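Local coordinates for PpBBE-like 1 D396N (Physcomitrella patens subsp. patens, PDB 6EO5), which oxidises cellobiose, as a moss homologue of the berberine bridge enzyme that carries a bound FAD cofactor, at residues Gln174-Asn179 and Ile207-Thr212; Gly201-Gly206 and Phe462-Ser467; Ala451-Trp456 and Gln466-Lys471. All blocks are in the same frame, centred on the assembly; numbering follows the deposited sequence.

Interaction 1 of 3, residues Gln174-Asn179 and Ile207-Thr212; sequences QLVAAN and IVTQFT. With NAG (2-acetamido-2-deoxy-beta-D-glucopyranose), chain D; FAD (flavin-adenine dinucleotide), chain C.
Q174 O takes two hydrogen bonds from T209. T209 N lies 2.7 Å from Q174 O, in the carbonyl plane. T209 OG1 stands between its own backbone N and carbonyl carbon (chi1 53°). This places the hydroxyl 3.0 Å from Q174 O, 71° above that plane. Q210 N adds a weak third bond to the same oxygen. T209 and Q210 together face Q174, and the register shifts by one: a classic beta bulge between antiparallel strands. Q174 N returns a bond to Q210 O (3.1 Å). Past the bulge, V176 and I207 exchange two backbone bonds.

Apolar contact is light. L175 CB lies 4.1 Å from V208 CG2, and V176 CG2 4.2 Å from T209 CG2. The Q174 and Q210 side chains run side by side, their amide planes 38° apart. An alanine in place of T209 would probably leave Q174 O without its out-of-plane donor and open a gap beside V176.

V208 also reads the adenine of FAD. Its N donates to FAD N1A, and its O accepts from FAD N6A, each at 3.0 Å. N179 ND2 carries a covalently attached sugar.

Strand 207-217 also pairs with strand 113-117, while helix 57-70 packs on V176 and I207.

Interaction 2 of 3, residues Gly201-Gly206 and Phe462-Ser467; sequences GATSYG and FNFPQS. With FAD (flavin-adenine dinucleotide), chain C.
F464 O takes two hydrogen bonds from S467, and these two residues meet T203 and S204 across the contact. S467 OG binds F464 O at 3.0 Å, in the carbonyl plane and on a lone pair. S467 N binds the same oxygen and lies over the centre of one face of the F464 ring. The bend is thereby closed on itself. S204 OG sits 3.2 Å from S467 CA, and its polar partner is I468 N.

The F464 ring meets the other loop at one side. Its CD1 touches T203 CG2 at 3.6 Å, and its CE1 lies 3.4 Å from A202 O. T203 CG2 is anti to the backbone N, which places this methyl beside the ring. FAD O3B lies over the ring face opposite S467 N.

F462 serves the far end of the contact. F462 CB is 3.3 Å from T203 O. G206 CA lies over one face of the F462 ring, 3.4 Å from CE2. A type I turn from T203 to G206 brings that glycine there, and G206 N bonds T203 O. At G206 a side chain would jam against the carbonyl O of Y205.

T203 N donates to FAD N3A (3.0 Å, 165°). The two loops thus form part of the wall around the adenosine half of FAD, in a flavoenzyme of the vanillyl alcohol oxidase family.

Interaction 3 of 3, residues Ala451-Trp456 and Gln466-Lys471; sequences AGKKKW and QSIPLK
I468 and K453 make the first touch, methyl to methylene: I468 CG2 lies 3.9 Å from K453 CB. The other branch of I468, through CG1, leads away from K453. The isoleucine also packs on L449 and I450 of helix 446-456, which also carries K453, on Y442 of helix 438-442 and on Y205. I468 O faces the K453 chain, with K453 CE at 3.4 Å and CG at 3.5 Å. The lysine starts with CG anti to the backbone N (chi1 172°) and bends at chi2 (69°), which brings CD close to this carbonyl oxygen. Its amine goes on past I468. K453 NZ forms a salt bridge with D457 and hydrogen bonds with F462 O and S204 O. The carboxylate and the two carbonyls would probably stabilise the charge of this buried lysine.

P469 adds its carbonyl, with P469 O 3.6 Å from K453 CG. Its ring packs on L438 and I450.

The packing joins the last helix of the chain, 446-456, to the C-terminal tail. A short loop after the helix lets the tail double back across it. Both belong to the berberine and berberine-like family region. The tail here forms no strand, and no hydrogen bond joins the two segments.

L470 is the main apolar contact. Its CD2 fits against the helix where K453 and K454 follow one another, 3.7 Å from K454 CA and 3.8 Å from K453 CG. L470 also touches N460. The K454 side chain then passes L470 obliquely, its CG 4.0 Å from L470 CD2. Bends at chi3 and chi4 keep the end of K454 near L470 O. K454 NZ is 3.4 Å from that oxygen, but at an angle too poor for a hydrogen bond.

In the fold
The three contacts lie on the same side of the chain's centre. Interactions 1 and 2 share FAD and hold its adenine from different edges. Their centres are 13 Å apart. F462 joins them: its CE1 lies 3.9 Å from I207 CG1, and its CE2 lies 3.7 Å from A178 CA. Interactions 2 and 3 are closer, with centres 9 Å apart, and share Q466 and S467. S204 ties the two together, OG to I468 N (2.9 Å) and O to K453 NZ (3.0 Å). Interaction 3 stays off the cofactor, with the I468 side chain about 11 Å from FAD.

Interaction 1 of 3, residues Gln174-Asn179 and Ile207-Thr212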
loop_
_atom_site.group_PDB
_atom_site.type_symbol
_atom_site.label_atom_id
_atom_site.label_comp_id
_atom_site.label_asym_id
_atom_site.label_seq_id
_atom_site.Cartn_x
_atom_site.Cartn_y
_atom_site.Cartn_z
ATOM N N GLN A 174 -8.678 -4.833 16.065
ATOM C CA GLN A 174 -8.243 -5.077 17.430
ATOM C C GLN A 174 -6.732 -4.960 17.479
ATOM O O GLN A 174 -6.041 -5.506 16.612
ATOM C CB GLN A 174 -8.662 -6.448 17.917
ATOM C CG GLN A 174 -10.140 -6.639 17.831
ATOM C CD GLN A 174 -10.553 -7.949 18.409
ATOM O OE1 GLN A 174 -9.725 -8.675 18.977
ATOM N NE2 GLN A 174 -11.836 -8.274 18.278
ATOM N N LEU A 175 -6.226 -4.252 18.490
ATOM C CA LEU A 175 -4.792 -4.063 18.638
ATOM C C LEU A 175 -4.397 -4.168 20.105
ATOM O O LEU A 175 -5.221 -4.026 21.009
ATOM C CB LEU A 175 -4.330 -2.711 18.058
ATOM C CG LEU A 175 -4.906 -1.434 18.665
ATOM C CD1 LEU A 175 -3.958 -0.861 19.713
ATOM C CD2 LEU A 175 -5.181 -0.428 17.563
ATOM N N VAL A 176 -3.109 -4.420 20.315
ATOM C CA VAL A 176 -2.470 -4.371 21.625
ATOM C C VAL A 176 -1.855 -2.985 21.775
ATOM O O VAL A 176 -0.939 -2.627 21.024
ATOM C CB VAL A 176 -1.406 -5.473 21.760
ATOM C CG1 VAL A 176 -0.646 -5.347 23.072
ATOM C CG2 VAL A 176 -2.055 -6.839 21.631
ATOM N N ALA A 177 -2.356 -2.204 22.731
ATOM C CA ALA A 177 -1.924 -0.823 22.901
ATOM C C ALA A 177 -0.601 -0.739 23.677
ATOM O O ALA A 177 0.001 -1.746 24.062
ATOM C CB ALA A 177 -3.016 -0.008 23.588
ATOM N N ALA A 178 -0.130 0.494 23.890
ATOM C CA ALA A 178 1.189 0.684 24.491
ATOM C C ALA A 178 1.209 0.235 25.944
ATOM O O ALA A 178 2.221 -0.295 26.417
ATOM C CB ALA A 178 1.624 2.145 24.380
ATOM N N ASN A 179 0.110 0.446 26.675
ATOM C CA ASN A 179 0.059 0.008 28.065
ATOM C C ASN A 179 -0.308 -1.468 28.207
ATOM O O ASN A 179 -0.430 -1.948 29.336
ATOM C CB ASN A 179 -0.898 0.913 28.883
ATOM C CG ASN A 179 -2.381 0.707 28.558
ATOM O OD1 ASN A 179 -2.756 -0.200 27.818
ATOM N ND2 ASN A 179 -3.231 1.569 29.136
ATOM N N ILE A 207 -0.151 -2.429 17.965
ATOM C CA ILE A 207 0.030 -3.579 17.091
ATOM C C ILE A 207 -1.351 -4.152 16.797
ATOM O O ILE A 207 -1.954 -4.802 17.655
ATOM C CB ILE A 207 0.954 -4.622 17.724
ATOM C CG1 ILE A 207 2.311 -3.978 18.011
ATOM C CG2 ILE A 207 1.068 -5.845 16.821
ATOM C CD1 ILE A 207 3.331 -4.900 18.561
ATOM N N VAL A 208 -1.860 -3.903 15.588
ATOM C CA VAL A 208 -3.126 -4.489 15.164
ATOM C C VAL A 208 -2.960 -5.997 15.047
ATOM O O VAL A 208 -2.012 -6.487 14.421
ATOM C CB VAL A 208 -3.599 -3.876 13.836
ATOM C CG1 VAL A 208 -4.823 -4.635 13.301
ATOM C CG2 VAL A 208 -3.932 -2.405 14.019
ATOM N N THR A 209 -3.871 -6.744 15.670
ATOM C CA THR A 209 -3.826 -8.200 15.606
ATOM C C THR A 209 -4.832 -8.788 14.629
ATOM O O THR A 209 -4.561 -9.845 14.050
ATOM C CB THR A 209 -4.063 -8.810 16.990
ATOM O OG1 THR A 209 -5.272 -8.274 17.542
ATOM C CG2 THR A 209 -2.887 -8.504 17.909
ATOM N N GLN A 210 -5.976 -8.136 14.419
ATOM C CA GLN A 210 -6.887 -8.610 13.392
ATOM C C GLN A 210 -7.723 -7.463 12.840
ATOM O O GLN A 210 -7.920 -6.430 13.489
ATOM C CB GLN A 210 -7.791 -9.732 13.912
ATOM C CG GLN A 210 -8.879 -9.311 14.874
ATOM C CD GLN A 210 -9.927 -10.397 15.032
ATOM O OE1 GLN A 210 -9.627 -11.588 14.895
ATOM N NE2 GLN A 210 -11.168 -9.993 15.297
ATOM N N PHE A 211 -8.200 -7.668 11.615
ATOM C CA PHE A 211 -9.094 -6.764 10.913
ATOM C C PHE A 211 -10.457 -7.416 10.712
ATOM O O PHE A 211 -10.568 -8.639 10.575
ATOM C CB PHE A 211 -8.545 -6.402 9.533
ATOM C CG PHE A 211 -7.335 -5.545 9.555
ATOM C CD1 PHE A 211 -7.458 -4.166 9.553
ATOM C CD2 PHE A 211 -6.072 -6.108 9.535
ATOM C CE1 PHE A 211 -6.348 -3.357 9.559
ATOM C CE2 PHE A 211 -4.939 -5.302 9.540
ATOM C CZ PHE A 211 -5.080 -3.923 9.551
ATOM N N THR A 212 -11.495 -6.588 10.649
ATOM C CA THR A 212 -12.793 -7.003 10.132
ATOM C C THR A 212 -13.128 -6.122 8.940
ATOM O O THR A 212 -13.262 -4.901 9.092
ATOM C CB THR A 212 -13.896 -6.903 11.186
ATOM O OG1 THR A 212 -13.563 -7.736 12.300
ATOM C CG2 THR A 212 -15.202 -7.381 10.599
HETATM C C1 NAG D . -4.673 1.550 28.974
HETATM C C2 NAG D . -5.403 0.996 30.189
HETATM C C3 NAG D . -6.884 0.822 29.866
HETATM C C4 NAG D . -7.476 2.155 29.423
HETATM C C5 NAG D . -6.670 2.755 28.263
HETATM C C6 NAG D . -7.093 4.165 27.918
HETATM C C7 NAG D . -4.015 -0.345 31.714
HETATM C C8 NAG D . -3.766 0.934 32.464
HETATM N N2 NAG D . -4.814 -0.255 30.641
HETATM O O3 NAG D . -7.591 0.331 31.001
HETATM O O4 NAG D . -8.840 1.980 29.050
HETATM O O5 NAG D . -5.267 2.824 28.588
HETATM O O6 NAG D . -6.162 5.106 28.434
HETATM O O7 NAG D . -3.521 -1.413 32.069
HETATM P PA FAD C . 5.276 -3.664 6.307
HETATM O O1A FAD C . 6.674 -3.192 5.940
HETATM O O2A FAD C . 5.305 -4.952 7.089
HETATM O O5B FAD C . 4.396 -2.550 7.076
HETATM C C5B FAD C . 4.438 -1.188 6.706
HETATM C C4B FAD C . 4.173 -0.291 7.910
HETATM O O4B FAD C . 3.001 -0.712 8.585
HETATM C C3B FAD C . 5.300 -0.348 8.925
HETATM O O3B FAD C . 5.385 0.904 9.568
HETATM C C2B FAD C . 4.808 -1.372 9.913
HETATM O O2B FAD C . 5.394 -1.203 11.179
HETATM C C1B FAD C . 3.306 -1.117 9.909
HETATM N N9A FAD C . 2.597 -2.351 10.317
HETATM C C8A FAD C . 2.738 -3.602 9.764
HETATM N N7A FAD C . 1.937 -4.465 10.427
HETATM C C5A FAD C . 1.290 -3.788 11.398
HETATM C C6A FAD C . 0.378 -4.187 12.357
HETATM N N6A FAD C . -0.004 -5.458 12.415
HETATM N N1A FAD C . -0.132 -3.262 13.242
HETATM C C2A FAD C . 0.282 -1.952 13.174
HETATM N N3A FAD C . 1.197 -1.555 12.222
HETATM C C4A FAD C . 1.696 -2.462 11.348
HETATM N N1 FAD C . 0.274 -0.075 -2.469
HETATM C C2 FAD C . -1.028 0.064 -2.963
HETATM O O2 FAD C . -1.869 0.823 -2.437
HETATM N N3 FAD C . -1.406 -0.679 -4.069
HETATM C C4 FAD C . -0.513 -1.535 -4.680
HETATM O O4 FAD C . -0.879 -2.190 -5.650
HETATM C C4X FAD C . 0.778 -1.670 -4.192
HETATM N N5 FAD C . 1.648 -2.563 -4.781
HETATM C C5X FAD C . 2.803 -2.935 -4.119
HETATM C C6 FAD C . 3.602 -3.940 -4.655
HETATM C C7 FAD C . 4.719 -4.448 -3.973
HETATM C C7M FAD C . 5.552 -5.553 -4.582
HETATM C C8 FAD C . 5.092 -3.832 -2.760
HETATM C C8M FAD C . 6.353 -4.246 -2.024
HETATM C C9 FAD C . 4.323 -2.755 -2.279
HETATM C C9A FAD C . 3.162 -2.303 -2.931
HETATM N N10 FAD C . 2.402 -1.209 -2.497
HETATM C C10 FAD C . 1.161 -0.967 -3.054
HETATM C "C1'" FAD C . 2.748 -0.456 -1.256
HETATM C "C2'" FAD C . 2.084 -1.136 -0.062
HETATM O "O2'" FAD C . 0.715 -0.825 0.054
HETATM C "C3'" FAD C . 2.794 -0.694 1.197
HETATM O "O3'" FAD C . 4.139 -1.077 1.042
HETATM C "C4'" FAD C . 2.150 -1.342 2.419
HETATM O "O4'" FAD C . 2.281 -0.463 3.519
HETATM C "C5'" FAD C . 2.778 -2.705 2.704
HETATM O "O5'" FAD C . 2.310 -3.298 3.898
HETATM P P FAD C . 3.157 -4.523 4.529
HETATM O O1P FAD C . 2.407 -5.096 5.708
HETATM O O2P FAD C . 3.537 -5.575 3.522
HETATM O O3P FAD C . 4.564 -3.824 4.875
#

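Interaction 2 of 3, residues Gly201-Gly206 and Phe462-Ser467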
loop_
_atom_site.group_PDB
_atom_site.type_symbol
_atom_site.label_atom_id
_atom_site.label_comp_id
_atom_site.label_asym_id
_atom_site.label_seq_id
_atom_site.Cartn_x
_atom_site.Cartn_y
_atom_site.Cartn_z
ATOM N N GLY A 201 -2.532 4.120 10.565
ATOM C CA GLY A 201 -2.379 3.061 11.551
ATOM C C GLY A 201 -1.027 2.372 11.611
ATOM O O GLY A 201 -0.801 1.576 12.529
ATOM N N ALA A 202 -0.118 2.640 10.677
ATOM C CA ALA A 202 1.161 1.938 10.699
ATOM C C ALA A 202 1.953 2.241 11.976
ATOM O O ALA A 202 2.384 3.382 12.189
ATOM C CB ALA A 202 1.992 2.301 9.467
ATOM N N THR A 203 2.118 1.227 12.837
ATOM C CA THR A 203 2.934 1.282 14.052
ATOM C C THR A 203 2.430 2.266 15.109
ATOM O O THR A 203 2.325 1.908 16.285
ATOM C CB THR A 203 4.390 1.615 13.695
ATOM O OG1 THR A 203 5.024 0.456 13.144
ATOM C CG2 THR A 203 5.174 2.085 14.935
ATOM N N SER A 204 2.077 3.489 14.698
ATOM C CA SER A 204 2.052 4.636 15.607
ATOM C C SER A 204 1.122 4.461 16.804
ATOM O O SER A 204 1.317 5.142 17.818
ATOM C CB SER A 204 1.667 5.911 14.849
ATOM O OG SER A 204 2.738 6.370 14.038
ATOM N N TYR A 205 0.114 3.585 16.716
ATOM C CA TYR A 205 -0.895 3.457 17.764
ATOM C C TYR A 205 -0.936 2.078 18.400
ATOM O O TYR A 205 -1.825 1.817 19.215
ATOM C CB TYR A 205 -2.285 3.806 17.224
ATOM C CG TYR A 205 -2.366 5.220 16.710
ATOM C CD1 TYR A 205 -2.065 5.517 15.387
ATOM C CD2 TYR A 205 -2.715 6.263 17.550
ATOM C CE1 TYR A 205 -2.125 6.817 14.914
ATOM C CE2 TYR A 205 -2.777 7.570 17.086
ATOM C CZ TYR A 205 -2.482 7.842 15.768
ATOM O OH TYR A 205 -2.552 9.138 15.305
ATOM N N GLY A 206 -0.003 1.196 18.075
ATOM C CA GLY A 206 -0.018 -0.130 18.642
ATOM C C GLY A 206 0.027 -1.178 17.558
ATOM O O GLY A 206 0.208 -0.878 16.373
ATOM N N PHE A 462 5.814 3.183 20.640
ATOM C CA PHE A 462 5.797 2.807 19.229
ATOM C C PHE A 462 6.190 4.018 18.381
ATOM O O PHE A 462 5.397 4.958 18.229
ATOM C CB PHE A 462 4.409 2.313 18.822
ATOM C CG PHE A 462 3.929 1.099 19.573
ATOM C CD1 PHE A 462 4.577 -0.122 19.439
ATOM C CD2 PHE A 462 2.789 1.161 20.366
ATOM C CE1 PHE A 462 4.117 -1.252 20.109
ATOM C CE2 PHE A 462 2.326 0.034 21.038
ATOM C CZ PHE A 462 2.988 -1.167 20.906
ATOM N N ASN A 463 7.394 3.985 17.804
ATOM C CA ASN A 463 7.846 5.083 16.954
ATOM C C ASN A 463 8.728 4.560 15.823
ATOM O O ASN A 463 9.286 3.460 15.884
ATOM C CB ASN A 463 8.607 6.151 17.763
ATOM C CG ASN A 463 9.854 5.594 18.423
ATOM O OD1 ASN A 463 10.864 5.318 17.762
ATOM N ND2 ASN A 463 9.786 5.409 19.729
ATOM N N PHE A 464 8.835 5.380 14.781
ATOM C CA PHE A 464 9.779 5.207 13.684
ATOM C C PHE A 464 9.986 6.582 13.060
ATOM O O PHE A 464 9.303 7.539 13.444
ATOM C CB PHE A 464 9.262 4.176 12.659
ATOM C CG PHE A 464 7.943 4.540 12.023
ATOM C CD1 PHE A 464 6.756 4.417 12.727
ATOM C CD2 PHE A 464 7.890 4.980 10.705
ATOM C CE1 PHE A 464 5.551 4.749 12.145
ATOM C CE2 PHE A 464 6.686 5.314 10.120
ATOM C CZ PHE A 464 5.519 5.202 10.841
ATOM N N PRO A 465 10.951 6.740 12.110
ATOM C CA PRO A 465 11.224 8.097 11.599
ATOM C C PRO A 465 10.002 8.904 11.171
ATOM O O PRO A 465 10.090 10.132 11.146
ATOM C CB PRO A 465 12.156 7.838 10.411
ATOM C CG PRO A 465 12.932 6.672 10.840
ATOM C CD PRO A 465 11.974 5.788 11.629
ATOM N N GLN A 466 8.862 8.273 10.863
ATOM C CA GLN A 466 7.674 9.033 10.482
ATOM C C GLN A 466 6.435 8.557 11.233
ATOM O O GLN A 466 5.336 8.495 10.679
ATOM C CB GLN A 466 7.459 8.986 8.972
ATOM C CG GLN A 466 8.247 10.056 8.227
ATOM C CD GLN A 466 8.377 9.773 6.748
ATOM O OE1 GLN A 466 8.885 8.722 6.349
ATOM N NE2 GLN A 466 7.915 10.706 5.921
ATOM N N SER A 467 6.582 8.240 12.515
ATOM C CA SER A 467 5.427 7.987 13.362
ATOM C C SER A 467 4.719 9.297 13.718
ATOM O O SER A 467 5.294 10.388 13.658
ATOM C CB SER A 467 5.846 7.250 14.638
ATOM O OG SER A 467 6.976 7.850 15.257
HETATM P PA FAD C . 5.276 -3.664 6.307
HETATM O O1A FAD C . 6.674 -3.192 5.940
HETATM O O2A FAD C . 5.305 -4.952 7.089
HETATM O O5B FAD C . 4.396 -2.550 7.076
HETATM C C5B FAD C . 4.438 -1.188 6.706
HETATM C C4B FAD C . 4.173 -0.291 7.910
HETATM O O4B FAD C . 3.001 -0.712 8.585
HETATM C C3B FAD C . 5.300 -0.348 8.925
HETATM O O3B FAD C . 5.385 0.904 9.568
HETATM C C2B FAD C . 4.808 -1.372 9.913
HETATM O O2B FAD C . 5.394 -1.203 11.179
HETATM C C1B FAD C . 3.306 -1.117 9.909
HETATM N N9A FAD C . 2.597 -2.351 10.317
HETATM C C8A FAD C . 2.738 -3.602 9.764
HETATM N N7A FAD C . 1.937 -4.465 10.427
HETATM C C5A FAD C . 1.290 -3.788 11.398
HETATM C C6A FAD C . 0.378 -4.187 12.357
HETATM N N6A FAD C . -0.004 -5.458 12.415
HETATM N N1A FAD C . -0.132 -3.262 13.242
HETATM C C2A FAD C . 0.282 -1.952 13.174
HETATM N N3A FAD C . 1.197 -1.555 12.222
HETATM C C4A FAD C . 1.696 -2.462 11.348
HETATM N N1 FAD C . 0.274 -0.075 -2.469
HETATM C C2 FAD C . -1.028 0.064 -2.963
HETATM O O2 FAD C . -1.869 0.823 -2.437
HETATM N N3 FAD C . -1.406 -0.679 -4.069
HETATM C C4 FAD C . -0.513 -1.535 -4.680
HETATM O O4 FAD C . -0.879 -2.190 -5.650
HETATM C C4X FAD C . 0.778 -1.670 -4.192
HETATM N N5 FAD C . 1.648 -2.563 -4.781
HETATM C C5X FAD C . 2.803 -2.935 -4.119
HETATM C C6 FAD C . 3.602 -3.940 -4.655
HETATM C C7 FAD C . 4.719 -4.448 -3.973
HETATM C C7M FAD C . 5.552 -5.553 -4.582
HETATM C C8 FAD C . 5.092 -3.832 -2.760
HETATM C C8M FAD C . 6.353 -4.246 -2.024
HETATM C C9 FAD C . 4.323 -2.755 -2.279
HETATM C C9A FAD C . 3.162 -2.303 -2.931
HETATM N N10 FAD C . 2.402 -1.209 -2.497
HETATM C C10 FAD C . 1.161 -0.967 -3.054
HETATM C "C1'" FAD C . 2.748 -0.456 -1.256
HETATM C "C2'" FAD C . 2.084 -1.136 -0.062
HETATM O "O2'" FAD C . 0.715 -0.825 0.054
HETATM C "C3'" FAD C . 2.794 -0.694 1.197
HETATM O "O3'" FAD C . 4.139 -1.077 1.042
HETATM C "C4'" FAD C . 2.150 -1.342 2.419
HETATM O "O4'" FAD C . 2.281 -0.463 3.519
HETATM C "C5'" FAD C . 2.778 -2.705 2.704
HETATM O "O5'" FAD C . 2.310 -3.298 3.898
HETATM P P FAD C . 3.157 -4.523 4.529
HETATM O O1P FAD C . 2.407 -5.096 5.708
HETATM O O2P FAD C . 3.537 -5.575 3.522
HETATM O O3P FAD C . 4.564 -3.824 4.875
#

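Interaction 3 of 3, residues Ala451-Trp456 and Gln466-Lys471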
loop_
_atom_site.group_PDB
_atom_site.type_symbol
_atom_site.label_atom_id
_atom_site.label_comp_id
_atom_site.label_asym_id
_atom_site.label_seq_id
_atom_site.Cartn_x
_atom_site.Cartn_y
_atom_site.Cartn_z
ATOM N N ALA A 451 -3.253 14.444 18.728
ATOM C CA ALA A 451 -4.093 14.287 19.911
ATOM C C ALA A 451 -4.297 12.817 20.266
ATOM O O ALA A 451 -4.155 12.420 21.431
ATOM C CB ALA A 451 -5.439 14.965 19.678
ATOM N N GLY A 452 -4.622 11.991 19.269
ATOM C CA GLY A 452 -4.826 10.580 19.533
ATOM C C GLY A 452 -3.549 9.859 19.900
ATOM O O GLY A 452 -3.579 8.880 20.654
ATOM N N LYS A 453 -2.415 10.311 19.362
ATOM C CA LYS A 453 -1.138 9.719 19.737
ATOM C C LYS A 453 -0.832 10.008 21.200
ATOM O O LYS A 453 -0.355 9.128 21.928
ATOM C CB LYS A 453 -0.030 10.252 18.819
ATOM C CG LYS A 453 1.394 9.881 19.211
ATOM C CD LYS A 453 1.676 8.404 19.033
ATOM C CE LYS A 453 3.146 8.109 19.261
ATOM N NZ LYS A 453 3.476 6.670 19.142
ATOM N N LYS A 454 -1.117 11.239 21.652
ATOM C CA LYS A 454 -0.899 11.589 23.055
ATOM C C LYS A 454 -1.730 10.702 23.967
ATOM O O LYS A 454 -1.247 10.216 24.996
ATOM C CB LYS A 454 -1.246 13.060 23.291
ATOM C CG LYS A 454 -0.319 14.032 22.581
ATOM C CD LYS A 454 -0.836 15.475 22.649
ATOM C CE LYS A 454 0.182 16.415 23.302
ATOM N NZ LYS A 454 0.132 17.786 22.711
ATOM N N LYS A 455 -2.978 10.460 23.578
ATOM C CA LYS A 455 -3.891 9.678 24.395
ATOM C C LYS A 455 -3.475 8.215 24.471
ATOM O O LYS A 455 -3.550 7.607 25.541
ATOM C CB LYS A 455 -5.305 9.819 23.837
ATOM C CG LYS A 455 -6.310 8.851 24.394
ATOM C CD LYS A 455 -7.707 9.243 23.946
ATOM C CE LYS A 455 -8.735 8.211 24.344
ATOM N NZ LYS A 455 -10.094 8.765 24.131
ATOM N N TRP A 456 -3.021 7.630 23.363
ATOM C CA TRP A 456 -2.869 6.183 23.305
ATOM C C TRP A 456 -1.439 5.690 23.450
ATOM O O TRP A 456 -1.233 4.481 23.585
ATOM C CB TRP A 456 -3.467 5.636 21.996
ATOM C CG TRP A 456 -4.964 5.673 21.965
ATOM C CD1 TRP A 456 -5.749 6.639 21.403
ATOM C CD2 TRP A 456 -5.860 4.713 22.536
ATOM N NE1 TRP A 456 -7.079 6.337 21.582
ATOM C CE2 TRP A 456 -7.175 5.156 22.268
ATOM C CE3 TRP A 456 -5.679 3.515 23.242
ATOM C CZ2 TRP A 456 -8.304 4.445 22.681
ATOM C CZ3 TRP A 456 -6.802 2.805 23.654
ATOM C CH2 TRP A 456 -8.099 3.274 23.373
ATOM N N GLN A 466 8.862 8.273 10.863
ATOM C CA GLN A 466 7.674 9.033 10.482
ATOM C C GLN A 466 6.435 8.557 11.233
ATOM O O GLN A 466 5.336 8.495 10.679
ATOM C CB GLN A 466 7.459 8.986 8.972
ATOM C CG GLN A 466 8.247 10.056 8.227
ATOM C CD GLN A 466 8.377 9.773 6.748
ATOM O OE1 GLN A 466 8.885 8.722 6.349
ATOM N NE2 GLN A 466 7.915 10.706 5.921
ATOM N N SER A 467 6.582 8.240 12.515
ATOM C CA SER A 467 5.427 7.987 13.362
ATOM C C SER A 467 4.719 9.297 13.718
ATOM O O SER A 467 5.294 10.388 13.658
ATOM C CB SER A 467 5.846 7.250 14.638
ATOM O OG SER A 467 6.976 7.850 15.257
ATOM N N ILE A 468 3.447 9.183 14.080
ATOM C CA ILE A 468 2.727 10.392 14.491
ATOM C C ILE A 468 3.411 10.973 15.725
ATOM O O ILE A 468 3.727 10.223 16.674
ATOM C CB ILE A 468 1.240 10.075 14.757
ATOM C CG1 ILE A 468 0.596 9.391 13.539
ATOM C CG2 ILE A 468 0.469 11.336 15.083
ATOM C CD1 ILE A 468 0.579 10.227 12.257
ATOM N N PRO A 469 3.726 12.262 15.748
ATOM C CA PRO A 469 4.458 12.837 16.882
ATOM C C PRO A 469 3.549 13.142 18.066
ATOM O O PRO A 469 2.322 13.104 17.977
ATOM C CB PRO A 469 5.042 14.124 16.293
ATOM C CG PRO A 469 4.077 14.507 15.235
ATOM C CD PRO A 469 3.570 13.225 14.641
ATOM N N LEU A 470 4.189 13.478 19.189
ATOM C CA LEU A 470 3.495 13.872 20.412
ATOM C C LEU A 470 3.350 15.385 20.580
ATOM O O LEU A 470 2.530 15.821 21.392
ATOM C CB LEU A 470 4.210 13.287 21.638
ATOM C CG LEU A 470 4.045 11.771 21.823
ATOM C CD1 LEU A 470 5.141 11.194 22.672
ATOM C CD2 LEU A 470 2.714 11.446 22.465
ATOM N N LYS A 471 4.095 16.197 19.828
ATOM C CA LYS A 471 4.030 17.652 19.944
ATOM C C LYS A 471 3.162 18.239 18.836
ATOM O O LYS A 471 3.406 17.988 17.651
ATOM C CB LYS A 471 5.427 18.275 19.880
ATOM C CG LYS A 471 6.401 17.849 20.968
ATOM C CD LYS A 471 7.774 18.497 20.732
ATOM C CE LYS A 471 8.283 18.243 19.302
ATOM N NZ LYS A 471 9.693 18.706 19.080
#